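Local coordinates for mitochondrial enolase superfamily member 1 (Homo sapiens, PDB 4A35), which catalyses the magnesium-dependent dehydration of L-fuconate to 2-keto-3-deoxy-L-fuconate, a step in the breakdown of L-fucose, at residues Q316-A320 with K321-F325; K293-V296 with P297-I300; R154-T157 with D158-E162; M146-C150 with I151-Y155; G100-R103 with W104-P107. All coordinates share one frame; numbering follows the deposited sequence.

Contact 1. Residues Q316-A320 with K321-F325; sequences QLLQA and KALQF
Leu317 O takes the amide of Ala322 at 2.9 Å from its N, a nearly straight bond with an angle of 171° at the hydrogen. Beside it Lys321 N reaches back to Leu318 O at 3.1 Å, coming from above the plane of that carbonyl. With Lys321 at positive phi (54°), these two bonds make a Schellman motif, which ends the helix 311-319 and turns the chain away. The turn brings apolar groups back over the last helical residues. Leu317 CD2 rests on Ala322 CB at 3.8 Å, and Leu323 CD2 touches two leucines, 3.9 Å from Leu317 CB and 4.2 Å from Leu318 CD2. Leu323 gets there with its CG placed between the backbone N and the carbonyl carbon (chi1 74°), which swings CD2 back over the carbonyl of Leu317. Further out, Leu317 and Ala322 lean on helix 285-295 through Ile285 and Ala289, Leu317 and Leu323 both touch Thr304 of strand 301-304, and Leu318 packs on Phe349 and Ile351. The turn thus joins a barrel helix to strand 325-326, the next strand of the parallel barrel sheet.

Contact 2. Residues K293-V296 with P297-I300; sequences KALV and PLGI
Leu295 O is gripped by two amides: Leu298 N at 2.7 Å, arriving above the carbonyl plane, and Ile300 N through a weak bond of 3.4 Å. One residue on, Val296 O takes Gly299 N at 2.8 Å in a second bond closing on the third residue along. These two i to i+3 bonds are the 3-10 pattern, and they tighten the chain as it leaves helix 285-295. Pro297 brings no N-H to this turn; its ring lies against the preceding turn instead, with CD 3.2 Å from Lys293 O. Gly299 follows at positive phi (83°), a conformation that suits glycine, and lets the backbone swing round toward Ile300. Among the side chains, Leu295 CD2 and Leu298 CD1 meet at 3.9 Å, their branches crossing at a slant. Leu295 CB also approaches Ile300 CB at 4.3 Å. Val296 turns CG2 to the Ile300 side, where it lies 3.7 Å from Ile300 O, because CG2 stands anti to its own carbonyl carbon while CG1 is anti to the backbone N (chi1 167°). Leu295 and Ile300 are buried together on Met265 of helix 258-268, and Ile300 also touches Ala269 and Pro273. The turn therefore carries the chain from helix 285-295 to strand 301-304 of the parallel barrel sheet, with helix 258-268 alongside.

Contact 3. Residues R154-T157 with D158-E162; sequences RYIT and DVLTE
Ile156 lies alongside Leu160, both side chains pointing the same way, with CD1 of Ile156 4.0 Å from CD2 of Leu160. The backbone that carries them is a beta turn from Ile156 to Val159, extended by an i to i+4 bond from Leu160 N, in the connection between helices 144-148 and 162-171. One carbonyl holds it: Ile156 O accepts Val159 N at 2.9 Å, from above the carbonyl plane, and Leu160 N at 2.8 Å, at a C=O...N angle of 160°. The same turn brings Thr157 CA against Leu160 O in a CH...O contact of 3.4 Å. Val159 adds its CG2, which points back over the turn and sits 3.5 Å from Ile156 O. On the side of helix 335-348, Ile156 and Val159 share Met345, while Leu160 touches Leu344.

The polar ends face other partners. Asp158 has CG between its backbone N and carbonyl carbon (chi1 51°), which folds the carboxylate back toward the start of the turn; OD2 forms a salt bridge with Lys315, whose NZ also hydrogen-bonds to Tyr155 O, so one ammonium group ties the turn to helix 311-319. On the subunit interface, Thr157 OG1 hydrogen-bonds to Asp257 of the second subunit, and Tyr155 OH to the carbonyl of its Gln254. The tyrosine ring carries the aliphatic part of Arg154 on one face, with CG 3.5 Å above its centre. At the far end Thr161 is the N-cap of helix 162-171; its methyl CG2 turns back on the turn, 3.4 Å from Thr157 O.

Contact 4. Residues M146-C150 with I151-Y155; sequences MLVSC and IDFRY
The Phe153 ring takes Ile151 CG2 on one face, 3.7 Å above its plane and offset toward the rim, and meets Val148 O at its edge, in plane, with CE1 3.7 Å from that oxygen. The carbonyl at the edge is also the acceptor of a type I beta turn from Val148 to Ile151: Ile151 N donates to Val148 O at 3.0 Å, from above the carbonyl plane. The Ile151 and Leu147 side chains cross at an angle, with Ile151 CD1 3.6 Å from Leu147 CD2. With CG1 anti to the carbonyl carbon (chi1 -60°), Ile151 sends one branch to Leu147 while its CG2 goes to the aromatic ring. Replacing Ile151 by an alanine would probably leave Leu147 CD2 without its partner and the Phe153 face without the methyl that rests on it.

Two side chains brace the backbone: Ser149 from within the turn, Asp152 just after it. Ser149 OG donates to Met146 O at 2.7 Å, back into the helix. Ser149 is a phosphorylation site, unmodified here, and a phosphate on OG would probably cost it this bond. Asp152 OD1 accepts Arg154 N at 3.1 Å, an Asx turn, and OD2 makes a salt bridge with Arg94 of helix 89-97. Ile151 also packs on Leu340 and Leu344 of helix 335-348, and Phe153 on Ala165 of helix 162-171. The contact is mostly buried and apolar, and the charge beside it is paired: the Asp152 carboxylate, answered by both an arginine and a backbone N-H, is likely to stay ionised.

Contact 5. Residues G100-R103 with W104-P107; sequences GQLR and WIGP
Gln101 O receives Trp104 N at 3.2 Å, the first of three bonds that each close on the third residue along. The amide end of Gln101 meanwhile reaches the second subunit, hydrogen-bonding to Asp32 O and Lys61 N there. Leu102 comes next: its O takes Ile105 N at 3.0 Å, and its CD2 lies 4.2 Å from Ile105 CD1, while Ile105 CG1, set between its backbone N and carbonyl carbon (chi1 69°), folds back to 3.1 Å from Leu102 O. Arg103 completes the series with O accepting Gly106 N at 2.9 Å. Its side chain bends at chi3 (-46°), laying the guanidinium across Pro107, whose CB is 3.8 Å from NH2 and sits over one face toward the rim. NE hydrogen-bonds to Ser98 OG, and NH1 to Gln254 and His30 of the second subunit. With a leucine in place of Arg103, Ser98 and those two residues of the partner chain would probably lose a hydrogen-bonding mate and Pro107 the flat group lying over it. A cis peptide bond before Pro107 then redirects the chain. Successive i to i+3 bonds mark a 3-10 turn, here linking helices 89-97 and 110-131 of the enolase-type N-terminal domain at the dimer interface.

Along the chain the order is contact 5, contact 4, contact 3, contact 2, contact 1. Contact 5 belongs to the N-terminal domain, whereas contacts 2 and 1 end successive helices of the barrel domain, their centres about 14 Å apart, and lead into neighbouring strands 301-304 and 325-326. Contacts 4 and 3 share Arg154 and Tyr155 on one connection, centres about 10 Å apart, and bridge the two regions: Gln319 of contact 1 packs on Val159, while Arg154 comes close to Arg103 of contact 5. Contact 2 stands farthest out, its centre about 39 Å from that of contact 5, and does not touch the second subunit; the other four do, and so take part in the dimer interface.

Contact 1. Residues Q316-A320 with K321-F325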
loop_
_atom_site.group_PDB
_atom_site.type_symbol
_atom_site.label_atom_id
_atom_site.label_comp_id
_atom_site.label_asym_id
_atom_site.label_seq_id
_atom_site.Cartn_x
_atom_site.Cartn_y
_atom_site.Cartn_z
ATOM N N GLN A 316 3.788 -5.742 13.392
ATOM C CA GLN A 316 4.991 -6.564 13.115
ATOM C C GLN A 316 6.254 -5.838 13.510
ATOM O O GLN A 316 7.166 -6.487 14.016
ATOM C CB GLN A 316 5.039 -6.981 11.644
ATOM C CG GLN A 316 3.845 -7.953 11.306
ATOM C CD GLN A 316 3.844 -8.092 9.801
ATOM O OE1 GLN A 316 4.485 -8.995 9.285
ATOM N NE2 GLN A 316 3.213 -7.133 9.093
ATOM N N LEU A 317 6.297 -4.487 13.343
ATOM C CA LEU A 317 7.466 -3.704 13.820
ATOM C C LEU A 317 7.667 -3.889 15.340
ATOM O O LEU A 317 8.796 -4.039 15.812
ATOM C CB LEU A 317 7.278 -2.188 13.518
ATOM C CG LEU A 317 7.388 -1.822 12.012
ATOM C CD1 LEU A 317 6.860 -0.369 11.783
ATOM C CD2 LEU A 317 8.879 -1.996 11.496
ATOM N N LEU A 318 6.555 -3.933 16.086
ATOM C CA LEU A 318 6.578 -4.135 17.547
ATOM C C LEU A 318 6.946 -5.620 17.833
ATOM O O LEU A 318 7.765 -5.885 18.698
ATOM C CB LEU A 318 5.226 -3.752 18.153
ATOM C CG LEU A 318 4.939 -2.208 18.133
ATOM C CD1 LEU A 318 3.485 -1.925 18.429
ATOM C CD2 LEU A 318 5.874 -1.474 19.114
ATOM N N GLN A 319 6.315 -6.565 17.120
ATOM C CA GLN A 319 6.583 -8.020 17.291
ATOM C C GLN A 319 8.070 -8.376 17.082
ATOM O O GLN A 319 8.634 -9.120 17.888
ATOM C CB GLN A 319 5.737 -8.852 16.355
ATOM C CG GLN A 319 4.301 -8.937 16.820
ATOM C CD GLN A 319 3.438 -9.650 15.808
ATOM O OE1 GLN A 319 3.503 -9.382 14.610
ATOM N NE2 GLN A 319 2.672 -10.635 16.273
ATOM N N ALA A 320 8.685 -7.801 16.018
ATOM C CA ALA A 320 10.060 -8.050 15.660
ATOM C C ALA A 320 11.044 -7.192 16.464
ATOM O O ALA A 320 12.247 -7.301 16.198
ATOM C CB ALA A 320 10.276 -7.842 14.163
ATOM N N LYS A 321 10.554 -6.283 17.363
ATOM C CA LYS A 321 11.407 -5.350 18.133
ATOM C C LYS A 321 12.305 -4.551 17.154
ATOM O O LYS A 321 13.513 -4.403 17.340
ATOM C CB LYS A 321 12.236 -6.091 19.222
ATOM C CG LYS A 321 11.381 -6.900 20.156
ATOM C CD LYS A 321 12.228 -7.400 21.316
ATOM C CE LYS A 321 11.331 -7.991 22.356
ATOM N NZ LYS A 321 12.126 -8.510 23.495
ATOM N N ALA A 322 11.693 -4.073 16.082
ATOM C CA ALA A 322 12.369 -3.443 14.961
ATOM C C ALA A 322 12.607 -1.959 15.190
ATOM O O ALA A 322 13.268 -1.338 14.368
ATOM C CB ALA A 322 11.527 -3.637 13.684
ATOM N N LEU A 323 12.031 -1.360 16.251
ATOM C CA LEU A 323 12.167 0.102 16.377
ATOM C C LEU A 323 12.213 0.519 17.878
ATOM O O LEU A 323 11.587 -0.124 18.727
ATOM C CB LEU A 323 11.027 0.838 15.610
ATOM C CG LEU A 323 9.574 0.840 16.199
ATOM C CD1 LEU A 323 8.590 1.485 15.204
ATOM C CD2 LEU A 323 9.071 -0.574 16.609
ATOM N N GLN A 324 12.931 1.574 18.170
ATOM C CA GLN A 324 13.012 2.114 19.542
ATOM C C GLN A 324 12.003 3.265 19.719
ATOM O O GLN A 324 11.675 3.611 20.856
ATOM C CB GLN A 324 14.440 2.602 19.867
ATOM C CG GLN A 324 15.431 1.456 20.155
ATOM C CD GLN A 324 15.544 0.436 19.030
ATOM O OE1 GLN A 324 15.950 0.742 17.899
ATOM N NE2 GLN A 324 15.121 -0.802 19.296
ATOM N N PHE A 325 11.569 3.900 18.605
ATOM C CA PHE A 325 10.622 5.037 18.633
ATOM C C PHE A 325 9.637 4.842 17.512
ATOM O O PHE A 325 10.037 4.609 16.352
ATOM C CB PHE A 325 11.351 6.376 18.435
ATOM C CG PHE A 325 12.525 6.573 19.376
ATOM C CD1 PHE A 325 13.807 6.132 19.019
ATOM C CD2 PHE A 325 12.367 7.275 20.571
ATOM C CE1 PHE A 325 14.915 6.391 19.850
ATOM C CE2 PHE A 325 13.470 7.517 21.408
ATOM C CZ PHE A 325 14.735 7.066 21.045
#

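Contact 2. Residues K293-V296 with P297-I300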
loop_
_atom_site.group_PDB
_atom_site.type_symbol
_atom_site.label_atom_id
_atom_site.label_comp_id
_atom_site.label_asym_id
_atom_site.label_seq_id
_atom_site.Cartn_x
_atom_site.Cartn_y
_atom_site.Cartn_z
ATOM N N LYS A 293 19.389 -3.951 15.458
ATOM C CA LYS A 293 20.339 -4.789 16.201
ATOM C C LYS A 293 21.780 -4.319 15.984
ATOM O O LYS A 293 22.579 -4.337 16.918
ATOM C CB LYS A 293 20.186 -6.272 15.820
ATOM C CG LYS A 293 18.884 -6.853 16.379
ATOM C CD LYS A 293 18.770 -8.361 16.077
ATOM C CE LYS A 293 17.420 -8.952 16.446
ATOM N NZ LYS A 293 16.325 -8.323 15.660
ATOM N N ALA A 294 22.102 -3.863 14.774
ATOM C CA ALA A 294 23.458 -3.400 14.461
ATOM C C ALA A 294 23.813 -2.049 15.091
ATOM O O ALA A 294 24.988 -1.846 15.403
ATOM C CB ALA A 294 23.642 -3.307 12.950
ATOM N N LEU A 295 22.826 -1.117 15.243
ATOM C CA LEU A 295 23.079 0.243 15.689
ATOM C C LEU A 295 22.838 0.525 17.195
ATOM O O LEU A 295 23.537 1.359 17.748
ATOM C CB LEU A 295 22.295 1.247 14.868
ATOM C CG LEU A 295 22.616 1.331 13.367
ATOM C CD1 LEU A 295 21.862 2.465 12.757
ATOM C CD2 LEU A 295 24.121 1.545 13.113
ATOM N N VAL A 296 21.902 -0.190 17.860
ATOM C CA VAL A 296 21.619 0.007 19.311
ATOM C C VAL A 296 22.962 -0.138 20.147
ATOM O O VAL A 296 23.171 0.714 21.026
ATOM C CB VAL A 296 20.402 -0.847 19.794
ATOM C CG1 VAL A 296 20.295 -0.900 21.318
ATOM C CG2 VAL A 296 19.110 -0.266 19.194
ATOM N N PRO A 297 23.943 -1.002 19.741
ATOM C CA PRO A 297 25.273 -1.025 20.405
ATOM C C PRO A 297 26.109 0.276 20.265
ATOM O O PRO A 297 27.007 0.536 21.077
ATOM C CB PRO A 297 25.999 -2.164 19.670
ATOM C CG PRO A 297 24.904 -3.054 19.166
ATOM C CD PRO A 297 23.863 -2.067 18.717
ATOM N N LEU A 298 25.832 1.091 19.229
ATOM C CA LEU A 298 26.472 2.403 19.039
ATOM C C LEU A 298 25.685 3.481 19.810
ATOM O O LEU A 298 26.045 4.653 19.767
ATOM C CB LEU A 298 26.550 2.775 17.544
ATOM C CG LEU A 298 27.378 1.897 16.626
ATOM C CD1 LEU A 298 27.264 2.379 15.210
ATOM C CD2 LEU A 298 28.860 1.860 17.077
ATOM N N GLY A 299 24.604 3.081 20.477
ATOM C CA GLY A 299 23.752 4.006 21.227
ATOM C C GLY A 299 22.714 4.744 20.388
ATOM O O GLY A 299 22.161 5.745 20.835
ATOM N N ILE A 300 22.465 4.269 19.157
ATOM C CA ILE A 300 21.523 4.871 18.225
ATOM C C ILE A 300 20.263 3.980 18.090
ATOM O O ILE A 300 20.369 2.823 17.674
ATOM C CB ILE A 300 22.167 5.121 16.840
ATOM C CG1 ILE A 300 23.512 5.917 16.991
ATOM C CG2 ILE A 300 21.170 5.883 15.915
ATOM C CD1 ILE A 300 24.342 5.848 15.766
#

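Contact 3. Residues R154-T157 with D158-E162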
loop_
_atom_site.group_PDB
_atom_site.type_symbol
_atom_site.label_atom_id
_atom_site.label_comp_id
_atom_site.label_asym_id
_atom_site.label_seq_id
_atom_site.Cartn_x
_atom_site.Cartn_y
_atom_site.Cartn_z
ATOM N N ARG A 154 -9.384 -6.145 13.709
ATOM C CA ARG A 154 -9.001 -7.194 12.756
ATOM C C ARG A 154 -7.475 -7.190 12.511
ATOM O O ARG A 154 -6.873 -6.131 12.346
ATOM C CB ARG A 154 -9.791 -7.111 11.421
ATOM C CG ARG A 154 -9.434 -8.274 10.488
ATOM C CD ARG A 154 -10.499 -8.514 9.353
ATOM N NE ARG A 154 -10.517 -7.388 8.412
ATOM C CZ ARG A 154 -11.290 -7.320 7.322
ATOM N NH1 ARG A 154 -12.189 -8.277 7.069
ATOM N NH2 ARG A 154 -11.228 -6.252 6.520
ATOM N N TYR A 155 -6.881 -8.381 12.473
ATOM C CA TYR A 155 -5.439 -8.639 12.212
ATOM C C TYR A 155 -4.511 -8.216 13.368
ATOM O O TYR A 155 -3.303 -8.334 13.206
ATOM C CB TYR A 155 -4.949 -8.004 10.920
ATOM C CG TYR A 155 -5.795 -8.336 9.703
ATOM C CD1 TYR A 155 -6.208 -9.653 9.447
ATOM C CD2 TYR A 155 -6.204 -7.335 8.825
ATOM C CE1 TYR A 155 -6.973 -9.962 8.305
ATOM C CE2 TYR A 155 -6.953 -7.631 7.677
ATOM C CZ TYR A 155 -7.316 -8.953 7.410
ATOM O OH TYR A 155 -8.066 -9.251 6.277
ATOM N N ILE A 156 -5.057 -7.713 14.503
ATOM C CA ILE A 156 -4.191 -7.361 15.633
ATOM C C ILE A 156 -4.631 -8.043 16.950
ATOM O O ILE A 156 -3.922 -7.893 17.962
ATOM C CB ILE A 156 -4.002 -5.820 15.861
ATOM C CG1 ILE A 156 -5.320 -5.134 16.372
ATOM C CG2 ILE A 156 -3.424 -5.126 14.599
ATOM C CD1 ILE A 156 -5.189 -3.622 16.829
ATOM N N THR A 157 -5.748 -8.815 16.962
ATOM C CA THR A 157 -6.168 -9.501 18.207
ATOM C C THR A 157 -5.113 -10.503 18.740
ATOM O O THR A 157 -5.173 -10.856 19.901
ATOM C CB THR A 157 -7.502 -10.272 17.989
ATOM O OG1 THR A 157 -7.287 -11.272 16.980
ATOM C CG2 THR A 157 -8.642 -9.350 17.599
ATOM N N ASP A 158 -4.139 -10.924 17.906
ATOM C CA ASP A 158 -3.050 -11.817 18.319
ATOM C C ASP A 158 -2.027 -11.090 19.237
ATOM O O ASP A 158 -1.240 -11.763 19.889
ATOM C CB ASP A 158 -2.354 -12.456 17.111
ATOM C CG ASP A 158 -1.901 -11.469 16.027
ATOM O OD1 ASP A 158 -2.707 -10.548 15.662
ATOM O OD2 ASP A 158 -0.749 -11.606 15.543
ATOM N N VAL A 159 -2.028 -9.725 19.258
ATOM C CA VAL A 159 -1.138 -8.943 20.168
ATOM C C VAL A 159 -1.966 -8.026 21.095
ATOM O O VAL A 159 -1.493 -7.654 22.153
ATOM C CB VAL A 159 -0.033 -8.124 19.437
ATOM C CG1 VAL A 159 0.837 -9.009 18.563
ATOM C CG2 VAL A 159 -0.594 -6.921 18.640
ATOM N N LEU A 160 -3.177 -7.659 20.685
ATOM C CA LEU A 160 -4.029 -6.701 21.429
ATOM C C LEU A 160 -5.491 -7.023 21.184
ATOM O O LEU A 160 -6.062 -6.675 20.131
ATOM C CB LEU A 160 -3.703 -5.242 20.990
ATOM C CG LEU A 160 -4.471 -4.109 21.721
ATOM C CD1 LEU A 160 -3.742 -3.679 23.047
ATOM C CD2 LEU A 160 -4.662 -2.891 20.771
ATOM N N THR A 161 -6.092 -7.724 22.161
ATOM C CA THR A 161 -7.528 -8.004 22.121
ATOM C C THR A 161 -8.281 -6.758 22.611
ATOM O O THR A 161 -7.666 -5.808 23.137
ATOM C CB THR A 161 -7.867 -9.217 23.025
ATOM O OG1 THR A 161 -7.593 -8.871 24.403
ATOM C CG2 THR A 161 -7.101 -10.508 22.631
ATOM N N GLU A 162 -9.608 -6.765 22.437
ATOM C CA GLU A 162 -10.472 -5.694 22.958
ATOM C C GLU A 162 -10.285 -5.596 24.479
ATOM O O GLU A 162 -10.196 -4.503 25.019
ATOM C CB GLU A 162 -11.938 -5.979 22.618
ATOM C CG GLU A 162 -12.268 -5.795 21.153
ATOM C CD GLU A 162 -13.706 -6.068 20.759
ATOM O OE1 GLU A 162 -14.612 -5.647 21.511
ATOM O OE2 GLU A 162 -13.929 -6.693 19.695
#

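Contact 4. Residues M146-C150 with I151-Y155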
loop_
_atom_site.group_PDB
_atom_site.type_symbol
_atom_site.label_atom_id
_atom_site.label_comp_id
_atom_site.label_asym_id
_atom_site.label_seq_id
_atom_site.Cartn_x
_atom_site.Cartn_y
_atom_site.Cartn_z
ATOM N N MET A 146 -16.589 2.665 25.125
ATOM C CA MET A 146 -16.983 3.496 23.985
ATOM C C MET A 146 -15.789 3.669 23.058
ATOM O O MET A 146 -15.935 3.526 21.842
ATOM C CB MET A 146 -17.539 4.867 24.448
ATOM C CG MET A 146 -17.803 5.867 23.296
ATOM S SD MET A 146 -19.103 5.237 22.223
ATOM C CE MET A 146 -19.017 6.356 20.893
ATOM N N LEU A 147 -14.626 4.007 23.616
ATOM C CA LEU A 147 -13.424 4.184 22.804
ATOM C C LEU A 147 -13.076 2.872 22.031
ATOM O O LEU A 147 -12.880 2.914 20.818
ATOM C CB LEU A 147 -12.250 4.649 23.700
ATOM C CG LEU A 147 -11.045 5.178 22.884
ATOM C CD1 LEU A 147 -10.389 6.335 23.550
ATOM C CD2 LEU A 147 -10.031 4.074 22.550
ATOM N N VAL A 148 -13.057 1.702 22.721
ATOM C CA VAL A 148 -12.714 0.444 22.028
ATOM C C VAL A 148 -13.784 0.110 20.950
ATOM O O VAL A 148 -13.426 -0.453 19.900
ATOM C CB VAL A 148 -12.413 -0.766 22.953
ATOM C CG1 VAL A 148 -11.220 -0.478 23.858
ATOM C CG2 VAL A 148 -13.634 -1.173 23.760
ATOM N N SER A 149 -15.062 0.562 21.126
ATOM C CA SER A 149 -16.115 0.374 20.115
ATOM C C SER A 149 -15.813 1.165 18.822
ATOM O O SER A 149 -16.469 0.894 17.801
ATOM C CB SER A 149 -17.503 0.760 20.636
ATOM O OG SER A 149 -17.789 2.150 20.516
ATOM N N CYS A 150 -14.860 2.166 18.862
ATOM C CA CYS A 150 -14.512 2.944 17.653
ATOM C C CYS A 150 -13.422 2.260 16.853
ATOM O O CYS A 150 -13.099 2.722 15.751
ATOM C CB CYS A 150 -14.064 4.358 18.000
ATOM S SG CYS A 150 -15.269 5.332 18.907
ATOM N N ILE A 151 -12.784 1.216 17.440
ATOM C CA ILE A 151 -11.607 0.606 16.844
ATOM C C ILE A 151 -11.845 -0.756 16.206
ATOM O O ILE A 151 -12.433 -1.647 16.817
ATOM C CB ILE A 151 -10.486 0.481 17.940
ATOM C CG1 ILE A 151 -10.069 1.868 18.524
ATOM C CG2 ILE A 151 -9.284 -0.294 17.387
ATOM C CD1 ILE A 151 -9.371 1.699 19.893
ATOM N N ASP A 152 -11.317 -0.920 14.976
ATOM C CA ASP A 152 -11.294 -2.208 14.302
ATOM C C ASP A 152 -10.035 -2.983 14.733
ATOM O O ASP A 152 -8.939 -2.559 14.413
ATOM C CB ASP A 152 -11.349 -2.021 12.751
ATOM C CG ASP A 152 -11.707 -3.292 11.980
ATOM O OD1 ASP A 152 -11.654 -4.417 12.584
ATOM O OD2 ASP A 152 -12.063 -3.175 10.808
ATOM N N PHE A 153 -10.207 -4.164 15.395
ATOM C CA PHE A 153 -9.125 -5.009 15.890
ATOM C C PHE A 153 -8.755 -6.111 14.900
ATOM O O PHE A 153 -7.870 -6.910 15.209
ATOM C CB PHE A 153 -9.465 -5.635 17.252
ATOM C CG PHE A 153 -9.483 -4.611 18.366
ATOM C CD1 PHE A 153 -10.619 -3.822 18.596
ATOM C CD2 PHE A 153 -8.376 -4.436 19.187
ATOM C CE1 PHE A 153 -10.643 -2.896 19.636
ATOM C CE2 PHE A 153 -8.410 -3.528 20.258
ATOM C CZ PHE A 153 -9.526 -2.750 20.461
ATOM N N ARG A 154 -9.384 -6.145 13.709
ATOM C CA ARG A 154 -9.001 -7.194 12.756
ATOM C C ARG A 154 -7.475 -7.190 12.511
ATOM O O ARG A 154 -6.873 -6.131 12.346
ATOM C CB ARG A 154 -9.791 -7.111 11.421
ATOM C CG ARG A 154 -9.434 -8.274 10.488
ATOM C CD ARG A 154 -10.499 -8.514 9.353
ATOM N NE ARG A 154 -10.517 -7.388 8.412
ATOM C CZ ARG A 154 -11.290 -7.320 7.322
ATOM N NH1 ARG A 154 -12.189 -8.277 7.069
ATOM N NH2 ARG A 154 -11.228 -6.252 6.520
ATOM N N TYR A 155 -6.881 -8.381 12.473
ATOM C CA TYR A 155 -5.439 -8.639 12.212
ATOM C C TYR A 155 -4.511 -8.216 13.368
ATOM O O TYR A 155 -3.303 -8.334 13.206
ATOM C CB TYR A 155 -4.949 -8.004 10.920
ATOM C CG TYR A 155 -5.795 -8.336 9.703
ATOM C CD1 TYR A 155 -6.208 -9.653 9.447
ATOM C CD2 TYR A 155 -6.204 -7.335 8.825
ATOM C CE1 TYR A 155 -6.973 -9.962 8.305
ATOM C CE2 TYR A 155 -6.953 -7.631 7.677
ATOM C CZ TYR A 155 -7.316 -8.953 7.410
ATOM O OH TYR A 155 -8.066 -9.251 6.277
#

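Contact 5. Residues G100-R103 with W104-P107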
loop_
_atom_site.group_PDB
_atom_site.type_symbol
_atom_site.label_atom_id
_atom_site.label_comp_id
_atom_site.label_asym_id
_atom_site.label_seq_id
_atom_site.Cartn_x
_atom_site.Cartn_y
_atom_site.Cartn_z
ATOM N N GLY A 100 -16.227 -4.299 -0.325
ATOM C CA GLY A 100 -16.026 -5.520 -1.114
ATOM C C GLY A 100 -15.361 -5.321 -2.464
ATOM O O GLY A 100 -14.666 -6.219 -2.932
ATOM N N GLN A 101 -15.502 -4.111 -3.072
ATOM C CA GLN A 101 -14.800 -3.832 -4.329
ATOM C C GLN A 101 -13.619 -2.864 -4.122
ATOM O O GLN A 101 -12.533 -3.146 -4.619
ATOM C CB GLN A 101 -15.751 -3.263 -5.395
ATOM C CG GLN A 101 -16.819 -4.284 -5.808
ATOM C CD GLN A 101 -17.677 -3.853 -6.973
ATOM O OE1 GLN A 101 -17.564 -2.756 -7.505
ATOM N NE2 GLN A 101 -18.551 -4.729 -7.430
ATOM N N LEU A 102 -13.832 -1.711 -3.403
ATOM C CA LEU A 102 -12.768 -0.712 -3.253
ATOM C C LEU A 102 -11.570 -1.245 -2.488
ATOM O O LEU A 102 -10.470 -0.766 -2.710
ATOM C CB LEU A 102 -13.287 0.577 -2.561
ATOM C CG LEU A 102 -14.124 1.498 -3.414
ATOM C CD1 LEU A 102 -14.778 2.626 -2.549
ATOM C CD2 LEU A 102 -13.298 2.116 -4.560
ATOM N N ARG A 103 -11.747 -2.238 -1.609
ATOM C CA ARG A 103 -10.579 -2.706 -0.835
ATOM C C ARG A 103 -9.489 -3.317 -1.787
ATOM O O ARG A 103 -8.303 -3.314 -1.450
ATOM C CB ARG A 103 -11.010 -3.750 0.240
ATOM C CG ARG A 103 -11.378 -5.126 -0.365
ATOM C CD ARG A 103 -11.926 -6.113 0.690
ATOM N NE ARG A 103 -11.110 -6.130 1.914
ATOM C CZ ARG A 103 -9.950 -6.774 2.040
ATOM N NH1 ARG A 103 -9.442 -7.458 1.011
ATOM N NH2 ARG A 103 -9.294 -6.750 3.192
ATOM N N TRP A 104 -9.889 -3.759 -2.976
ATOM C CA TRP A 104 -8.935 -4.350 -3.928
ATOM C C TRP A 104 -7.869 -3.318 -4.329
ATOM O O TRP A 104 -6.738 -3.707 -4.626
ATOM C CB TRP A 104 -9.667 -4.802 -5.211
ATOM C CG TRP A 104 -8.806 -5.656 -6.120
ATOM C CD1 TRP A 104 -8.123 -5.242 -7.230
ATOM C CD2 TRP A 104 -8.559 -7.051 -5.993
ATOM N NE1 TRP A 104 -7.437 -6.296 -7.781
ATOM C CE2 TRP A 104 -7.718 -7.430 -7.069
ATOM C CE3 TRP A 104 -8.970 -8.037 -5.066
ATOM C CZ2 TRP A 104 -7.202 -8.727 -7.190
ATOM C CZ3 TRP A 104 -8.520 -9.339 -5.228
ATOM C CH2 TRP A 104 -7.676 -9.684 -6.306
ATOM N N ILE A 105 -8.237 -2.021 -4.340
ATOM C CA ILE A 105 -7.264 -1.009 -4.747
ATOM C C ILE A 105 -6.304 -0.598 -3.584
ATOM O O ILE A 105 -5.399 0.212 -3.813
ATOM C CB ILE A 105 -7.853 0.174 -5.484
ATOM C CG1 ILE A 105 -8.717 1.049 -4.549
ATOM C CG2 ILE A 105 -8.605 -0.303 -6.796
ATOM C CD1 ILE A 105 -9.165 2.451 -5.259
ATOM N N GLY A 106 -6.459 -1.234 -2.427
ATOM C CA GLY A 106 -5.527 -1.132 -1.309
ATOM C C GLY A 106 -5.005 -2.559 -1.135
ATOM O O GLY A 106 -4.236 -3.036 -1.973
ATOM N N PRO A 107 -5.523 -3.335 -0.146
ATOM C CA PRO A 107 -6.426 -2.897 0.926
ATOM C C PRO A 107 -5.686 -2.156 2.040
ATOM O O PRO A 107 -4.560 -2.534 2.433
ATOM C CB PRO A 107 -7.000 -4.221 1.493
ATOM C CG PRO A 107 -6.173 -5.322 0.918
ATOM C CD PRO A 107 -5.114 -4.744 0.033
#